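Local coordinates for AclR protein (Streptomyces galilaeus, PDB 2GEY) that is a putative hydroxylase of the SnoaL-like family that probably acts in the biosynthesis of aromatic polyketide antibiotics, at residues A[11-22]-A[55-65]. Residues are numbered along the deposited sequence; the frame is centred on the assembly and turned at random.
Sequences LEMVAAWNRWDL and LKAFPDLQLEV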
ATOM      1  N   LEU A  11     -14.739   8.541  -9.842  1.00 25.16           N
ATOM      2  CA  LEU A  11     -15.762   7.587  -9.430  1.00 25.24           C
ATOM      3  C   LEU A  11     -16.521   7.017 -10.625  1.00 25.51           C
ATOM      4  O   LEU A  11     -17.044   5.906 -10.559  1.00 25.14           O
ATOM      5  CB  LEU A  11     -16.691   8.219  -8.399  1.00 25.07           C
ATOM      6  CG  LEU A  11     -16.000   8.554  -7.068  1.00 25.50           C
ATOM      7  CD1 LEU A  11     -16.966   9.238  -6.141  1.00 27.88           C
ATOM      8  CD2 LEU A  11     -15.442   7.296  -6.393  1.00 26.80           C
ATOM      9  N   GLU A  12     -16.540   7.748 -11.736  1.00 26.03           N
ATOM     10  CA  GLU A  12     -17.083   7.198 -12.980  1.00 26.14           C
ATOM     11  C   GLU A  12     -16.191   6.112 -13.554  1.00 25.87           C
ATOM     12  O   GLU A  12     -16.681   5.128 -14.125  1.00 26.14           O
ATOM     13  CB  GLU A  12     -17.345   8.306 -14.009  1.00 27.15           C
ATOM     14  CG  GLU A  12     -18.529   9.190 -13.639  1.00 29.50           C
ATOM     15  CD  GLU A  12     -19.761   8.393 -13.298  1.00 36.70           C
ATOM     16  OE1 GLU A  12     -20.396   7.846 -14.228  1.00 41.40           O
ATOM     17  OE2 GLU A  12     -20.084   8.289 -12.089  1.00 41.96           O
ATOM     18  N   MET A  13     -14.884   6.291 -13.411  1.00 25.56           N
ATOM     19  CA  MET A  13     -13.926   5.268 -13.783  1.00 25.89           C
ATOM     20  C   MET A  13     -14.082   4.020 -12.899  1.00 24.81           C
ATOM     21  O   MET A  13     -14.075   2.905 -13.403  1.00 24.33           O
ATOM     22  CB  MET A  13     -12.509   5.838 -13.733  1.00 25.82           C
ATOM     23  CG  MET A  13     -12.301   6.947 -14.738  1.00 27.64           C
ATOM     24  SD  MET A  13     -10.696   7.754 -14.556  1.00 31.40           S
ATOM     25  CE  MET A  13      -9.677   6.685 -15.534  1.00 33.06           C
ATOM     26  N   VAL A  14     -14.273   4.214 -11.597  1.00 24.80           N
ATOM     27  CA  VAL A  14     -14.605   3.095 -10.693  1.00 24.70           C
ATOM     28  C   VAL A  14     -15.898   2.397 -11.151  1.00 24.13           C
ATOM     29  O   VAL A  14     -15.964   1.162 -11.235  1.00 23.96           O
ATOM     30  CB  VAL A  14     -14.731   3.572  -9.218  1.00 25.10           C
ATOM     31  CG1 VAL A  14     -15.239   2.457  -8.320  1.00 25.87           C
ATOM     32  CG2 VAL A  14     -13.391   4.088  -8.689  1.00 25.84           C
ATOM     33  N   ALA A  15     -16.918   3.184 -11.475  1.00 24.07           N
ATOM     34  CA  ALA A  15     -18.191   2.615 -11.926  1.00 23.98           C
ATOM     35  C   ALA A  15     -17.996   1.780 -13.190  1.00 23.34           C
ATOM     36  O   ALA A  15     -18.609   0.728 -13.321  1.00 23.15           O
ATOM     37  CB  ALA A  15     -19.218   3.695 -12.161  1.00 24.52           C
ATOM     38  N   ALA A  16     -17.133   2.246 -14.100  1.00 23.38           N
ATOM     39  CA  ALA A  16     -16.803   1.518 -15.320  1.00 23.30           C
ATOM     40  C   ALA A  16     -16.188   0.153 -15.004  1.00 23.26           C
ATOM     41  O   ALA A  16     -16.592  -0.858 -15.581  1.00 23.10           O
ATOM     42  CB  ALA A  16     -15.865   2.334 -16.200  1.00 24.17           C
ATOM     43  N   TRP A  17     -15.213   0.133 -14.092  1.00 22.72           N
ATOM     44  CA  TRP A  17     -14.657  -1.127 -13.596  1.00 23.09           C
ATOM     45  C   TRP A  17     -15.772  -2.034 -13.095  1.00 22.63           C
ATOM     46  O   TRP A  17     -15.790  -3.224 -13.385  1.00 23.15           O
ATOM     47  CB  TRP A  17     -13.667  -0.893 -12.449  1.00 23.68           C
ATOM     48  CG  TRP A  17     -12.236  -0.789 -12.903  1.00 24.22           C
ATOM     49  CD1 TRP A  17     -11.413   0.283 -12.783  1.00 26.00           C
ATOM     50  CD2 TRP A  17     -11.473  -1.812 -13.546  1.00 25.13           C
ATOM     51  NE1 TRP A  17     -10.179  -0.005 -13.319  1.00 26.16           N
ATOM     52  CE2 TRP A  17     -10.194  -1.284 -13.800  1.00 25.94           C
ATOM     53  CE3 TRP A  17     -11.752  -3.123 -13.938  1.00 24.99           C
ATOM     54  CZ2 TRP A  17      -9.183  -2.030 -14.420  1.00 26.42           C
ATOM     55  CZ3 TRP A  17     -10.748  -3.863 -14.558  1.00 26.24           C
ATOM     56  CH2 TRP A  17      -9.480  -3.307 -14.789  1.00 25.73           C
ATOM     57  N   ASN A  18     -16.691  -1.460 -12.335  1.00 22.38           N
ATOM     58  CA  ASN A  18     -17.699  -2.260 -11.636  1.00 22.89           C
ATOM     59  C   ASN A  18     -18.815  -2.796 -12.520  1.00 22.68           C
ATOM     60  O   ASN A  18     -19.570  -3.679 -12.086  1.00 22.86           O
ATOM     61  CB  ASN A  18     -18.271  -1.479 -10.452  1.00 23.32           C
ATOM     62  CG  ASN A  18     -17.333  -1.486  -9.248  1.00 24.01           C
ATOM     63  OD1 ASN A  18     -16.465  -2.366  -9.130  1.00 26.00           O
ATOM     64  ND2 ASN A  18     -17.508  -0.527  -8.349  1.00 24.33           N
ATOM     65  N   ARG A  19     -18.929  -2.263 -13.732  1.00 22.70           N
ATOM     66  CA  ARG A  19     -19.769  -2.877 -14.769  1.00 23.44           C
ATOM     67  C   ARG A  19     -18.927  -3.579 -15.845  1.00 23.32           C
ATOM     68  O   ARG A  19     -19.448  -4.004 -16.886  1.00 22.30           O
ATOM     69  CB  ARG A  19     -20.741  -1.857 -15.375  1.00 23.82           C
ATOM     70  CG  ARG A  19     -20.108  -0.730 -16.090  1.00 24.54           C
ATOM     71  CD  ARG A  19     -21.129   0.110 -16.889  1.00 25.25           C
ATOM     72  NE  ARG A  19     -20.374   1.051 -17.694  1.00 26.57           N
ATOM     73  CZ  ARG A  19     -19.953   2.239 -17.280  1.00 26.12           C
ATOM     74  NH1 ARG A  19     -20.279   2.698 -16.086  1.00 27.00           N
ATOM     75  NH2 ARG A  19     -19.215   2.984 -18.091  1.00 27.92           N
ATOM     76  N   TRP A  20     -17.636  -3.735 -15.562  1.00 23.81           N
ATOM     77  CA  TRP A  20     -16.716  -4.498 -16.406  1.00 24.01           C
ATOM     78  C   TRP A  20     -16.594  -3.944 -17.831  1.00 24.51           C
ATOM     79  O   TRP A  20     -16.590  -4.705 -18.810  1.00 24.33           O
ATOM     80  CB  TRP A  20     -17.118  -5.981 -16.392  1.00 24.48           C
ATOM     81  CG  TRP A  20     -17.390  -6.425 -14.996  1.00 24.12           C
ATOM     82  CD1 TRP A  20     -16.495  -6.479 -13.968  1.00 24.36           C
ATOM     83  CD2 TRP A  20     -18.650  -6.818 -14.449  1.00 24.35           C
ATOM     84  NE1 TRP A  20     -17.115  -6.897 -12.825  1.00 24.83           N
ATOM     85  CE2 TRP A  20     -18.442  -7.108 -13.088  1.00 24.71           C
ATOM     86  CE3 TRP A  20     -19.939  -6.943 -14.976  1.00 24.93           C
ATOM     87  CZ2 TRP A  20     -19.470  -7.529 -12.247  1.00 25.02           C
ATOM     88  CZ3 TRP A  20     -20.962  -7.358 -14.137  1.00 25.30           C
ATOM     89  CH2 TRP A  20     -20.720  -7.656 -12.792  1.00 25.13           C
ATOM     90  N   ASP A  21     -16.466  -2.618 -17.911  1.00 24.61           N
ATOM     91  CA  ASP A  21     -16.418  -1.867 -19.165  1.00 24.84           C
ATOM     92  C   ASP A  21     -15.086  -1.124 -19.275  1.00 24.84           C
ATOM     93  O   ASP A  21     -14.970   0.012 -18.823  1.00 24.78           O
ATOM     94  CB  ASP A  21     -17.571  -0.859 -19.199  1.00 25.34           C
ATOM     95  CG  ASP A  21     -17.516   0.071 -20.411  1.00 26.20           C
ATOM     96  OD1 ASP A  21     -16.832  -0.249 -21.404  1.00 29.18           O
ATOM     97  OD2 ASP A  21     -18.171   1.128 -20.362  1.00 30.91           O
ATOM     98  N   LEU A  22     -14.080  -1.750 -19.872  1.00 24.93           N
ATOM     99  CA  LEU A  22     -12.758  -1.126 -19.906  1.00 25.32           C
ATOM    100  C   LEU A  22     -12.750   0.155 -20.743  1.00 25.35           C
ATOM    101  O   LEU A  22     -11.993   1.072 -20.449  1.00 24.93           O
ATOM    102  CB  LEU A  22     -11.688  -2.101 -20.393  1.00 25.56           C
ATOM    103  CG  LEU A  22     -11.467  -3.355 -19.543  1.00 26.76           C
ATOM    104  CD1 LEU A  22     -10.331  -4.184 -20.126  1.00 28.93           C
ATOM    105  CD2 LEU A  22     -11.188  -2.989 -18.109  1.00 28.72           C
ATOM    106  N   LEU A  55      -9.435  -8.712 -15.784  1.00 28.60           N
ATOM    107  CA  LEU A  55     -10.874  -8.885 -15.939  1.00 28.73           C
ATOM    108  C   LEU A  55     -11.242 -10.312 -16.347  1.00 28.76           C
ATOM    109  O   LEU A  55     -12.251 -10.853 -15.895  1.00 29.37           O
ATOM    110  CB  LEU A  55     -11.408  -7.878 -16.961  1.00 29.15           C
ATOM    111  CG  LEU A  55     -12.903  -7.560 -16.981  1.00 29.51           C
ATOM    112  CD1 LEU A  55     -13.470  -7.365 -15.592  1.00 30.12           C
ATOM    113  CD2 LEU A  55     -13.127  -6.309 -17.835  1.00 29.55           C
ATOM    114  N   LYS A  56     -10.426 -10.933 -17.192  1.00 28.39           N
ATOM    115  CA  LYS A  56     -10.664 -12.324 -17.588  1.00 28.22           C
ATOM    116  C   LYS A  56     -10.535 -13.295 -16.405  1.00 27.66           C
ATOM    117  O   LYS A  56     -11.336 -14.216 -16.256  1.00 26.69           O
ATOM    118  CB  LYS A  56      -9.690 -12.736 -18.692  1.00 28.76           C
ATOM    119  CG  LYS A  56     -10.023 -14.068 -19.310  1.00 29.46           C
ATOM    120  CD  LYS A  56      -8.935 -14.565 -20.262  1.00 30.36           C
ATOM    121  CE  LYS A  56      -9.063 -16.066 -20.503  1.00 31.85           C
ATOM    122  NZ  LYS A  56      -8.815 -16.875 -19.251  1.00 33.20           N
ATOM    123  N   ALA A  57      -9.526 -13.076 -15.569  1.00 26.83           N
ATOM    124  CA  ALA A  57      -9.257 -13.949 -14.426  1.00 26.59           C
ATOM    125  C   ALA A  57     -10.304 -13.764 -13.325  1.00 26.14           C
ATOM    126  O   ALA A  57     -10.694 -14.737 -12.661  1.00 25.98           O
ATOM    127  CB  ALA A  57      -7.874 -13.676 -13.880  1.00 26.59           C
ATOM    128  N   PHE A  58     -10.749 -12.515 -13.163  1.00 25.52           N
ATOM    129  CA  PHE A  58     -11.673 -12.104 -12.105  1.00 25.17           C
ATOM    130  C   PHE A  58     -12.891 -11.370 -12.696  1.00 24.72           C
ATOM    131  O   PHE A  58     -13.082 -10.172 -12.460  1.00 24.38           O
ATOM    132  CB  PHE A  58     -10.919 -11.224 -11.116  1.00 25.09           C
ATOM    133  CG  PHE A  58      -9.663 -11.864 -10.598  1.00 25.13           C
ATOM    134  CD1 PHE A  58      -9.737 -12.949  -9.739  1.00 24.78           C
ATOM    135  CD2 PHE A  58      -8.410 -11.416 -11.006  1.00 25.74           C
ATOM    136  CE1 PHE A  58      -8.588 -13.566  -9.271  1.00 24.72           C
ATOM    137  CE2 PHE A  58      -7.250 -12.028 -10.533  1.00 25.62           C
ATOM    138  CZ  PHE A  58      -7.345 -13.107  -9.671  1.00 24.69           C
ATOM    139  N   PRO A  59     -13.731 -12.101 -13.447  1.00 24.75           N
ATOM    140  CA  PRO A  59     -14.805 -11.494 -14.256  1.00 24.76           C
ATOM    141  C   PRO A  59     -15.918 -10.800 -13.473  1.00 24.73           C
ATOM    142  O   PRO A  59     -16.693 -10.035 -14.060  1.00 24.83           O
ATOM    143  CB  PRO A  59     -15.367 -12.683 -15.031  1.00 24.92           C
ATOM    144  CG  PRO A  59     -15.037 -13.868 -14.226  1.00 25.20           C
ATOM    145  CD  PRO A  59     -13.708 -13.568 -13.600  1.00 24.84           C
ATOM    146  N   ASP A  60     -16.001 -11.077 -12.174  1.00 24.14           N
ATOM    147  CA  ASP A  60     -17.024 -10.498 -11.313  1.00 24.33           C
ATOM    148  C   ASP A  60     -16.436  -9.491 -10.331  1.00 23.91           C
ATOM    149  O   ASP A  60     -17.056  -9.164  -9.315  1.00 23.63           O
ATOM    150  CB  ASP A  60     -17.752 -11.610 -10.554  1.00 24.49           C
ATOM    151  CG  ASP A  60     -16.828 -12.440  -9.675  1.00 25.78           C
ATOM    152  OD1 ASP A  60     -15.601 -12.189  -9.620  1.00 25.53           O
ATOM    153  OD2 ASP A  60     -17.343 -13.369  -9.032  1.00 29.42           O
ATOM    154  N   LEU A  61     -15.242  -8.987 -10.622  1.00 23.64           N
ATOM    155  CA  LEU A  61     -14.549  -8.157  -9.647  1.00 23.76           C
ATOM    156  C   LEU A  61     -15.360  -6.907  -9.311  1.00 23.71           C
ATOM    157  O   LEU A  61     -16.127  -6.397 -10.144  1.00 23.41           O
ATOM    158  CB  LEU A  61     -13.138  -7.794 -10.110  1.00 23.63           C
ATOM    159  CG  LEU A  61     -12.999  -6.915 -11.354  1.00 24.49           C
ATOM    160  CD1 LEU A  61     -13.135  -5.429 -11.013  1.00 25.07           C
ATOM    161  CD2 LEU A  61     -11.656  -7.189 -12.035  1.00 24.14           C
ATOM    162  N   GLN A  62     -15.214  -6.447  -8.077  1.00 23.60           N
ATOM    163  CA  GLN A  62     -15.863  -5.225  -7.613  1.00 24.00           C
ATOM    164  C   GLN A  62     -14.861  -4.385  -6.847  1.00 24.58           C
ATOM    165  O   GLN A  62     -14.085  -4.916  -6.048  1.00 24.86           O
ATOM    166  CB  GLN A  62     -17.064  -5.563  -6.713  1.00 24.01           C
ATOM    167  CG  GLN A  62     -18.237  -6.157  -7.458  1.00 23.99           C
ATOM    168  CD  GLN A  62     -18.953  -5.123  -8.303  1.00 24.93           C
ATOM    169  OE1 GLN A  62     -19.652  -4.254  -7.772  1.00 24.12           O
ATOM    170  NE2 GLN A  62     -18.773  -5.202  -9.625  1.00 22.30           N
ATOM    171  N   LEU A  63     -14.868  -3.085  -7.123  1.00 24.74           N
ATOM    172  CA  LEU A  63     -14.029  -2.115  -6.430  1.00 25.36           C
ATOM    173  C   LEU A  63     -14.850  -1.414  -5.376  1.00 25.89           C
ATOM    174  O   LEU A  63     -15.905  -0.854  -5.690  1.00 25.37           O
ATOM    175  CB  LEU A  63     -13.503  -1.056  -7.394  1.00 25.22           C
ATOM    176  CG  LEU A  63     -12.312  -1.422  -8.270  1.00 25.76           C
ATOM    177  CD1 LEU A  63     -12.600  -2.631  -9.113  1.00 27.60           C
ATOM    178  CD2 LEU A  63     -11.950  -0.231  -9.134  1.00 26.66           C
ATOM    179  N   GLU A  64     -14.367  -1.432  -4.140  1.00 26.29           N
ATOM    180  CA  GLU A  64     -14.964  -0.637  -3.081  1.00 27.00           C
ATOM    181  C   GLU A  64     -14.028   0.513  -2.755  1.00 26.82           C
ATOM    182  O   GLU A  64     -12.872   0.291  -2.383  1.00 25.67           O
ATOM    183  CB  GLU A  64     -15.203  -1.458  -1.821  1.00 27.59           C
ATOM    184  CG  GLU A  64     -15.878  -0.633  -0.730  1.00 28.14           C
ATOM    185  CD  GLU A  64     -15.992  -1.339   0.602  1.00 30.76           C
ATOM    186  OE1 GLU A  64     -15.534  -2.494   0.726  1.00 35.88           O
ATOM    187  OE2 GLU A  64     -16.531  -0.713   1.547  1.00 36.64           O
ATOM    188  N   VAL A  65     -14.524   1.740  -2.900  1.00 26.53           N
ATOM    189  CA  VAL A  65     -13.726   2.916  -2.563  1.00 26.26           C
ATOM    190  C   VAL A  65     -13.792   3.132  -1.050  1.00 26.03           C
ATOM    191  O   VAL A  65     -14.843   3.466  -0.486  1.00 25.59           O
ATOM    192  CB  VAL A  65     -14.185   4.169  -3.349  1.00 26.05           C
ATOM    193  CG1 VAL A  65     -13.366   5.390  -2.949  1.00 26.84           C
ATOM    194  CG2 VAL A  65     -14.090   3.896  -4.853  1.00 26.89           C
TER
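Leu11 and Val14 open the contact by packing on Val65: Leu11 brings CD2 to Val65 CG2, and Val14 sets both its methyls against that same CG2 while its CG1 also meets Leu63 CB. One turn on, Trp17 meets Leu63 obliquely, its CD1 lying 3.7 Å from Leu63 CD2, and its six-membered ring reaches Leu61 CD1 through CE3. Asn18 supplies the polar join. Its OD1 accepts from Leu63 N at 2.7 Å in a nearly straight bond (174°), and its ND2 donates to Leu63 O at 3.1 Å. Each donor meets its acceptor's lone pair in the carbonyl plane, and with both ends of the amide engaged by one edge-strand residue, its rotation is fixed. The backbone is used too: Asn18 O takes Gln62 NE2 at 3.0 Å, the Gln62 chain, bent at chi2 (-72°), folding its amide back toward the helix end.

Trp20, with positive phi, is the C-prime residue of the Schellman motif that ends the helix. Its NE1 donates to Leu61 O at 2.9 Å, an oxygen that also accepts from Gln62 NE2; Asn18 O and Pro59 O lie over opposite ring faces. Leu55 splits its methyls, CD1 going to Trp20 CD1 (3.5 Å) and CD2 to Leu22 CG (3.8 Å).

The 11-18 part of helix 3-18 runs roughly antiparallel to the 62-65 part of strand 62-71 (152° between directions), their segment axes approaching to 7.6 Å, as a helix packed on the curved sheet of an NTF2-like fold. Strand 74-84 flanks that edge strand and gives Leu77 to Val14; Ile25 of helix 23-26 and Met51 of helix 44-57 adjoin Trp17.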